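Local coordinates for xyloglucan-specific endo-beta-1,4-glucanase BoGH9A (Bacteroides ovatus, PDB 6DHT), which hydrolyses internal beta-1,4-glucosidic linkages in the backbone of xyloglucan, releasing xyloglucan oligosaccharides, at residues Asp16-Leu20 with Ala33-Ser37; Ala150-Arg154 with Gln229-Asp233; Asp233-His238 with Lys263-Ala268. Residue numbers count along the deposited sequence, not the author numbering.

In the fold
The three contacts follow one another along the chain; none nests within or crosses another. Interaction 1 comes first and closes a loop of twelve residues, pairing two strands of the N-terminal Ig-like domain. Much further on, in the glycosyl hydrolase family 9 domain, interaction 2 brings together two surface loops separated by 74 residues, half of them helical. Interaction 3 opens at Asp233, the residue on which interaction 2 ends, and closes a loop containing strands 239-241 and 259-260, bringing 233-238 against the start of helix 265-281. These two contacts touch, Lys263 NZ lying 2.8 Å from Asp230 OD2 in a salt bridge. Interaction 1 sits across the chain's centre, about 58 Å and 48 Å from them between centres.

Interaction 1 (Asp16-Leu20 with Ala33-Ser37); sequences DAIRL and AVVDS
Three backbone hydrogen bonds join Asp16-Leu20 to Ala33-Ser37: Arg19 N to Val34 O and Val34 N to Arg19 O, both 2.8 Å, and Asp36 N to Ala17 O, 2.9 Å. They define an antiparallel edge of the N-terminal Ig-like domain, where strand 18-19 borders a four-stranded sheet and strand 32-35 also pairs with strand 72-76. Arg19 and Val34 form the hydrogen-bonded pair (CA-CA 5.0 Å), with side chains on one face of the sheet; Ile18 and Val35, the non-hydrogen-bonded pair (CA-CA 4.6 Å), point to the other. Asp16 and Ala17 end a 3-10 segment, after which phi/psi becomes extended (-83/109 at Ile18, -102/122 at Arg19).

The Arg19 side chain starts m, m and curls back, so that NE donates to Asp16 O at 2.9 Å. Asp36, chi1 t, sets its carboxylate over one face of the guanidinium, with a salt bridge of 3.4 Å between Arg19 NH1 and Asp36 OD2. Lys70 and Arg72 also pair with Asp36, while Arg19 NH1 donates to Asn478 O, joining the Arg19-Val34 face to a loop of the glycosyl hydrolase region.

On the opposite face Ile18 (m, t) and Val35 (t) are buried, Ile18 packing on Ala93 and Val95 of the domain's second sheet. Ile18 CG2 meets Ala33 CB at 4.3 Å. The apolar packing ends with Leu20 CB, 4.0 Å from Ala33 CB.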
loop_
_atom_site.group_PDB
_atom_site.type_symbol
_atom_site.label_atom_id
_atom_site.label_comp_id
_atom_site.label_asym_id
_atom_site.label_seq_id
_atom_site.Cartn_x
_atom_site.Cartn_y
_atom_site.Cartn_z
ATOM N N ASP A 16 27.531 -7.452 -7.669
ATOM C CA ASP A 16 26.126 -7.744 -7.968
ATOM C C ASP A 16 25.510 -8.862 -7.134
ATOM O O ASP A 16 24.295 -8.916 -6.949
ATOM C CB ASP A 16 26.038 -8.195 -9.433
ATOM C CG ASP A 16 24.980 -7.457 -10.210
ATOM O OD1 ASP A 16 25.220 -7.168 -11.401
ATOM O OD2 ASP A 16 23.905 -7.167 -9.636
ATOM N N ALA A 17 26.344 -9.786 -6.679
ATOM C CA ALA A 17 25.862 -10.989 -6.021
ATOM C C ALA A 17 25.532 -10.714 -4.565
ATOM O O ALA A 17 24.902 -11.536 -3.913
ATOM C CB ALA A 17 26.926 -12.097 -6.121
ATOM N N ILE A 18 26.029 -9.602 -4.043
ATOM C CA ILE A 18 25.788 -9.268 -2.634
ATOM C C ILE A 18 24.408 -8.590 -2.501
ATOM O O ILE A 18 24.225 -7.465 -2.937
ATOM C CB ILE A 18 26.887 -8.368 -2.031
ATOM C CG1 ILE A 18 28.270 -9.009 -2.276
ATOM C CG2 ILE A 18 26.631 -8.138 -0.530
ATOM C CD1 ILE A 18 29.416 -8.101 -1.983
ATOM N N ARG A 19 23.463 -9.302 -1.910
ATOM C CA ARG A 19 22.068 -8.843 -1.849
ATOM C C ARG A 19 21.807 -8.287 -0.454
ATOM O O ARG A 19 22.015 -8.950 0.562
ATOM C CB ARG A 19 21.137 -10.005 -2.197
ATOM C CG ARG A 19 21.436 -10.662 -3.547
ATOM C CD ARG A 19 21.132 -9.719 -4.717
ATOM N NE ARG A 19 21.817 -10.132 -5.942
ATOM C CZ ARG A 19 21.341 -11.012 -6.802
ATOM N NH1 ARG A 19 20.192 -11.625 -6.605
ATOM N NH2 ARG A 19 22.061 -11.312 -7.877
ATOM N N LEU A 20 21.403 -7.024 -0.400
ATOM C CA LEU A 20 21.189 -6.393 0.895
ATOM C C LEU A 20 20.126 -5.305 0.791
ATOM O O LEU A 20 19.710 -4.926 -0.282
ATOM C CB LEU A 20 22.499 -5.816 1.440
ATOM C CG LEU A 20 22.997 -4.479 0.879
ATOM C CD1 LEU A 20 24.242 -4.048 1.590
ATOM C CD2 LEU A 20 23.284 -4.547 -0.636
ATOM N N ALA A 33 23.132 -9.595 5.021
ATOM C CA ALA A 33 23.231 -9.583 3.579
ATOM C C ALA A 33 23.284 -11.031 3.127
ATOM O O ALA A 33 23.609 -11.898 3.928
ATOM C CB ALA A 33 24.494 -8.837 3.139
ATOM N N VAL A 34 22.898 -11.288 1.890
ATOM C CA VAL A 34 22.902 -12.638 1.348
ATOM C C VAL A 34 23.628 -12.638 0.017
ATOM O O VAL A 34 23.298 -11.869 -0.887
ATOM C CB VAL A 34 21.486 -13.169 1.154
ATOM C CG1 VAL A 34 21.514 -14.512 0.439
ATOM C CG2 VAL A 34 20.799 -13.306 2.501
ATOM N N VAL A 35 24.617 -13.520 -0.114
ATOM C CA VAL A 35 25.270 -13.694 -1.396
ATOM C C VAL A 35 24.400 -14.636 -2.222
ATOM O O VAL A 35 24.067 -15.729 -1.770
ATOM C CB VAL A 35 26.669 -14.269 -1.212
ATOM C CG1 VAL A 35 27.353 -14.356 -2.557
ATOM C CG2 VAL A 35 27.504 -13.431 -0.282
ATOM N N ASP A 36 24.013 -14.210 -3.417
ATOM C CA ASP A 36 23.002 -14.904 -4.202
ATOM C C ASP A 36 23.472 -16.246 -4.773
ATOM O O ASP A 36 22.647 -17.105 -5.078
ATOM C CB ASP A 36 22.533 -14.011 -5.357
ATOM C CG ASP A 36 21.378 -14.608 -6.145
ATOM O OD1 ASP A 36 20.355 -14.986 -5.541
ATOM O OD2 ASP A 36 21.472 -14.684 -7.389
ATOM N N SER A 37 24.784 -16.397 -4.935
ATOM C CA SER A 37 25.351 -17.633 -5.483
ATOM C C SER A 37 26.853 -17.570 -5.381
ATOM O O SER A 37 27.429 -16.488 -5.346
ATOM C CB SER A 37 24.939 -17.852 -6.938
ATOM O OG SER A 37 25.439 -16.828 -7.780
HETATM O O HOH W 1 20.404 -12.821 -9.774
#

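Interaction 2 (Ala150-Arg154 with Gln229-Asp233); sequences ASPDR and QDPED
Water carries much of the polar contact between Ala150-Arg154 and Gln229-Asp233, for no clear direct hydrogen bond spans the two loops. One water links Ser151 OG (3.1 Å) to Asp230 OD1 (2.7 Å); another lies 2.8 Å from Arg154 NH1 and 2.8 Å from Gln229 O. Separately, two acidic ends approach each other, Asp153 OD2 standing 4.2 Å from Glu232 OE2. The nearest CA pairs, Asp153 with Glu232 and Ser151 with Asp230, are 8.4 and 8.6 Å apart.

Each loop is shaped by its own bonds. Ser151 to Arg154 is a type I beta turn, in which Arg154 N bonds Ser151 O and Ser151 N bonds Arg154 O, both at 2.8 Å; Pro152 (-47/-52) and Asp153 (-85/-3) occupy its corners. Facing it is an Asx turn, with Asp230 OD1 accepting from Glu232 N at 2.9 Å and Asp230 chi1 at t. The turns belong to connections of the family 9 domain, one between strands 143-145 and 159-160, the other between helix 213-226 and strand 239-241.

Arg154 reaches across in an extended m, t, t conformation, placing one guanidinium face on the Pro231 ring, with Arg154 NH2 3.5 Å from Pro231 CD. Its NH1 hydrogen-bonds Tyr237 OH. Asp230 OD2, which lies 3.4 Å from Ser151 OG, also forms a salt bridge with Lys263.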
loop_
_atom_site.group_PDB
_atom_site.type_symbol
_atom_site.label_atom_id
_atom_site.label_comp_id
_atom_site.label_asym_id
_atom_site.label_seq_id
_atom_site.Cartn_x
_atom_site.Cartn_y
_atom_site.Cartn_z
ATOM N N ALA A 150 -27.632 4.742 -14.390
ATOM C CA ALA A 150 -28.796 5.626 -14.435
ATOM C C ALA A 150 -29.717 5.488 -13.231
ATOM O O ALA A 150 -29.911 4.394 -12.703
ATOM C CB ALA A 150 -29.588 5.376 -15.705
ATOM N N SER A 151 -30.281 6.615 -12.813
ATOM C CA SER A 151 -31.291 6.642 -11.757
ATOM C C SER A 151 -32.434 7.579 -12.192
ATOM O O SER A 151 -32.289 8.300 -13.183
ATOM C CB SER A 151 -30.653 7.098 -10.444
ATOM O OG SER A 151 -30.246 8.453 -10.506
ATOM N N PRO A 152 -33.573 7.566 -11.471
ATOM C CA PRO A 152 -34.721 8.397 -11.866
ATOM C C PRO A 152 -34.353 9.834 -12.199
ATOM O O PRO A 152 -34.700 10.320 -13.278
ATOM C CB PRO A 152 -35.607 8.363 -10.623
ATOM C CG PRO A 152 -35.374 7.022 -10.063
ATOM C CD PRO A 152 -33.899 6.736 -10.298
ATOM N N ASP A 153 -33.644 10.494 -11.293
ATOM C CA ASP A 153 -33.262 11.883 -11.489
ATOM C C ASP A 153 -31.982 12.038 -12.310
ATOM O O ASP A 153 -31.564 13.164 -12.589
ATOM C CB ASP A 153 -33.097 12.577 -10.135
ATOM C CG ASP A 153 -34.382 12.582 -9.323
ATOM O OD1 ASP A 153 -35.455 12.278 -9.893
ATOM O OD2 ASP A 153 -34.318 12.899 -8.117
ATOM N N ARG A 154 -31.365 10.913 -12.684
ATOM C CA ARG A 154 -30.116 10.922 -13.449
ATOM C C ARG A 154 -30.170 9.890 -14.562
ATOM O O ARG A 154 -29.625 8.799 -14.438
ATOM C CB ARG A 154 -28.907 10.634 -12.546
ATOM C CG ARG A 154 -28.568 11.764 -11.606
ATOM C CD ARG A 154 -27.371 11.441 -10.713
ATOM N NE ARG A 154 -26.924 12.645 -10.023
ATOM C CZ ARG A 154 -25.827 12.726 -9.278
ATOM N NH1 ARG A 154 -25.052 11.663 -9.121
ATOM N NH2 ARG A 154 -25.514 13.876 -8.704
ATOM N N GLN A 229 -21.198 9.479 -4.776
ATOM C CA GLN A 229 -22.417 9.055 -4.103
ATOM C C GLN A 229 -23.635 9.757 -4.711
ATOM O O GLN A 229 -23.653 10.976 -4.797
ATOM C CB GLN A 229 -22.335 9.381 -2.613
ATOM C CG GLN A 229 -23.532 8.860 -1.832
ATOM C CD GLN A 229 -23.345 8.938 -0.339
ATOM O OE1 GLN A 229 -22.936 9.959 0.191
ATOM N NE2 GLN A 229 -23.707 7.871 0.342
ATOM N N ASP A 230 -24.625 8.966 -5.112
ATOM C CA ASP A 230 -25.891 9.493 -5.640
ATOM C C ASP A 230 -26.604 10.181 -4.478
ATOM O O ASP A 230 -26.865 9.538 -3.465
ATOM C CB ASP A 230 -26.710 8.330 -6.189
ATOM C CG ASP A 230 -28.051 8.768 -6.787
ATOM O OD1 ASP A 230 -28.571 9.839 -6.412
ATOM O OD2 ASP A 230 -28.578 8.010 -7.634
ATOM N N PRO A 231 -26.904 11.491 -4.604
ATOM C CA PRO A 231 -27.477 12.237 -3.479
ATOM C C PRO A 231 -28.879 11.789 -3.094
ATOM O O PRO A 231 -29.358 12.202 -2.045
ATOM C CB PRO A 231 -27.513 13.678 -3.990
ATOM C CG PRO A 231 -27.561 13.548 -5.469
ATOM C CD PRO A 231 -26.761 12.338 -5.801
ATOM N N GLU A 232 -29.507 10.948 -3.910
ATOM C CA GLU A 232 -30.819 10.417 -3.566
ATOM C C GLU A 232 -30.687 9.131 -2.767
ATOM O O GLU A 232 -30.806 9.156 -1.539
ATOM C CB GLU A 232 -31.665 10.203 -4.822
ATOM C CG GLU A 232 -31.976 11.492 -5.575
ATOM C CD GLU A 232 -32.637 12.546 -4.697
ATOM O OE1 GLU A 232 -33.653 12.226 -4.044
ATOM O OE2 GLU A 232 -32.132 13.692 -4.652
ATOM N N ASP A 233 -30.411 8.018 -3.436
ATOM C CA ASP A 233 -30.472 6.718 -2.769
ATOM C C ASP A 233 -29.236 6.353 -1.931
ATOM O O ASP A 233 -29.246 5.337 -1.241
ATOM C CB ASP A 233 -30.755 5.608 -3.776
ATOM C CG ASP A 233 -29.600 5.353 -4.719
ATOM O OD1 ASP A 233 -28.598 6.104 -4.680
ATOM O OD2 ASP A 233 -29.703 4.392 -5.509
HETATM O O HOH W 2 -30.050 10.785 -8.491
HETATM O O HOH W 3 -22.994 11.938 -7.308
#

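Interaction 3 (Asp233-His238 with Lys263-Ala268)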
loop_
_atom_site.group_PDB
_atom_site.type_symbol
_atom_site.label_atom_id
_atom_site.label_comp_id
_atom_site.label_asym_id
_atom_site.label_seq_id
_atom_site.Cartn_x
_atom_site.Cartn_y
_atom_site.Cartn_z
ATOM N N ASP A 233 -30.411 8.018 -3.436
ATOM C CA ASP A 233 -30.472 6.718 -2.769
ATOM C C ASP A 233 -29.236 6.353 -1.931
ATOM O O ASP A 233 -29.246 5.337 -1.241
ATOM C CB ASP A 233 -30.755 5.608 -3.776
ATOM C CG ASP A 233 -29.600 5.353 -4.719
ATOM O OD1 ASP A 233 -28.598 6.104 -4.680
ATOM O OD2 ASP A 233 -29.703 4.392 -5.509
ATOM N N GLY A 234 -28.185 7.167 -1.998
ATOM C CA GLY A 234 -26.993 6.933 -1.181
ATOM C C GLY A 234 -25.995 5.942 -1.767
ATOM O O GLY A 234 -24.933 5.719 -1.183
ATOM N N GLY A 235 -26.319 5.335 -2.904
ATOM C CA GLY A 235 -25.429 4.377 -3.532
ATOM C C GLY A 235 -24.218 5.061 -4.142
ATOM O O GLY A 235 -24.192 6.284 -4.301
ATOM N N VAL A 236 -23.195 4.268 -4.412
ATOM C CA VAL A 236 -21.887 4.784 -4.840
ATOM C C VAL A 236 -21.466 4.083 -6.128
ATOM O O VAL A 236 -21.438 2.860 -6.191
ATOM C CB VAL A 236 -20.831 4.594 -3.725
ATOM C CG1 VAL A 236 -19.455 5.127 -4.153
ATOM C CG2 VAL A 236 -21.274 5.280 -2.470
ATOM N N TYR A 237 -21.161 4.877 -7.157
ATOM C CA TYR A 237 -20.742 4.356 -8.455
ATOM C C TYR A 237 -19.414 3.644 -8.273
ATOM O O TYR A 237 -18.562 4.117 -7.520
ATOM C CB TYR A 237 -20.614 5.510 -9.467
ATOM C CG TYR A 237 -21.868 6.365 -9.553
ATOM C CD1 TYR A 237 -23.060 5.832 -10.029
ATOM C CD2 TYR A 237 -21.848 7.686 -9.187
ATOM C CE1 TYR A 237 -24.200 6.608 -10.106
ATOM C CE2 TYR A 237 -22.978 8.467 -9.254
ATOM C CZ TYR A 237 -24.148 7.919 -9.712
ATOM O OH TYR A 237 -25.258 8.724 -9.768
ATOM N N HIS A 238 -19.242 2.506 -8.936
ATOM C CA HIS A 238 -18.065 1.653 -8.736
ATOM C C HIS A 238 -16.774 2.363 -9.120
ATOM O O HIS A 238 -15.772 2.273 -8.399
ATOM C CB HIS A 238 -18.238 0.363 -9.530
ATOM C CG HIS A 238 -17.274 -0.732 -9.186
ATOM N ND1 HIS A 238 -17.311 -1.436 -7.996
ATOM C CD2 HIS A 238 -16.267 -1.276 -9.902
ATOM C CE1 HIS A 238 -16.374 -2.360 -8.000
ATOM N NE2 HIS A 238 -15.718 -2.284 -9.144
ATOM N N LYS A 263 -23.499 1.324 -9.697
ATOM C CA LYS A 263 -23.323 1.256 -8.248
ATOM C C LYS A 263 -23.044 -0.179 -7.813
ATOM O O LYS A 263 -23.633 -1.116 -8.341
ATOM C CB LYS A 263 -24.590 1.768 -7.560
ATOM C CG LYS A 263 -24.882 3.233 -7.783
ATOM C CD LYS A 263 -26.314 3.552 -7.349
ATOM C CE LYS A 263 -26.636 5.019 -7.504
ATOM N NZ LYS A 263 -28.111 5.238 -7.676
ATOM N N SER A 264 -22.142 -0.370 -6.845
ATOM C CA SER A 264 -21.849 -1.718 -6.350
ATOM C C SER A 264 -21.880 -1.737 -4.825
ATOM O O SER A 264 -21.685 -0.712 -4.182
ATOM C CB SER A 264 -20.495 -2.203 -6.841
ATOM O OG SER A 264 -19.454 -1.445 -6.241
ATOM N N VAL A 265 -22.133 -2.915 -4.269
ATOM C CA VAL A 265 -22.238 -3.066 -2.826
ATOM C C VAL A 265 -20.869 -2.852 -2.187
ATOM O O VAL A 265 -20.772 -2.232 -1.127
ATOM C CB VAL A 265 -22.826 -4.448 -2.452
ATOM C CG1 VAL A 265 -21.933 -5.586 -2.899
ATOM C CG2 VAL A 265 -23.125 -4.520 -0.985
ATOM N N THR A 266 -19.821 -3.311 -2.864
ATOM C CA THR A 266 -18.462 -3.164 -2.336
ATOM C C THR A 266 -18.004 -1.699 -2.390
ATOM O O THR A 266 -17.387 -1.198 -1.457
ATOM C CB THR A 266 -17.498 -4.066 -3.083
ATOM O OG1 THR A 266 -17.730 -3.928 -4.490
ATOM C CG2 THR A 266 -17.711 -5.503 -2.676
ATOM N N ALA A 267 -18.323 -0.990 -3.461
ATOM C CA ALA A 267 -18.050 0.445 -3.489
ATOM C C ALA A 267 -18.742 1.176 -2.351
ATOM O O ALA A 267 -18.149 2.027 -1.672
ATOM C CB ALA A 267 -18.444 1.048 -4.833
ATOM N N ALA A 268 -20.022 0.871 -2.157
ATOM C CA ALA A 268 -20.781 1.509 -1.115
ATOM C C ALA A 268 -20.180 1.233 0.261
ATOM O O ALA A 268 -20.083 2.134 1.078
ATOM C CB ALA A 268 -22.226 1.046 -1.160
HETATM O O HOH W 4 -23.538 1.462 -4.258
#
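Lys263, at the head of the second segment, runs its m, t, t, t side chain past Gly235 to a salt bridge, with NZ 2.8 Å from Asp233 OD2; Asp230 supplies a second carboxylate. An ideal CB on Gly235 would fall 2.8 Å from Lys263 CD, so the absence of a side chain lets the lysine pass. Lys263 CA lies 3.2 Å from Val236 O, and Lys263 CG 3.9 Å from Tyr237 CD1. Ser264 N then gives Val236 O a weak hydrogen bond of 3.4 Å. Ser264 is the N-cap of helix 265-281 in the (alpha/alpha)6 barrel of family 9: its OG accepts from Ala267 N (3.0 Å) and shares a 2.8 Å hydrogen bond with His238 ND1. A water bridges Ser264 O and Val236 N. Thr266 OG1 sits at the edge of the His238 ring; the Thr266 side chain lies about 5 Å from a bound calcium ion without coordinating it. Ala267 CB meets Val236 CG1 at 4.3 Å, and Ala268 CA lies 4.0 Å from Val236 CG2.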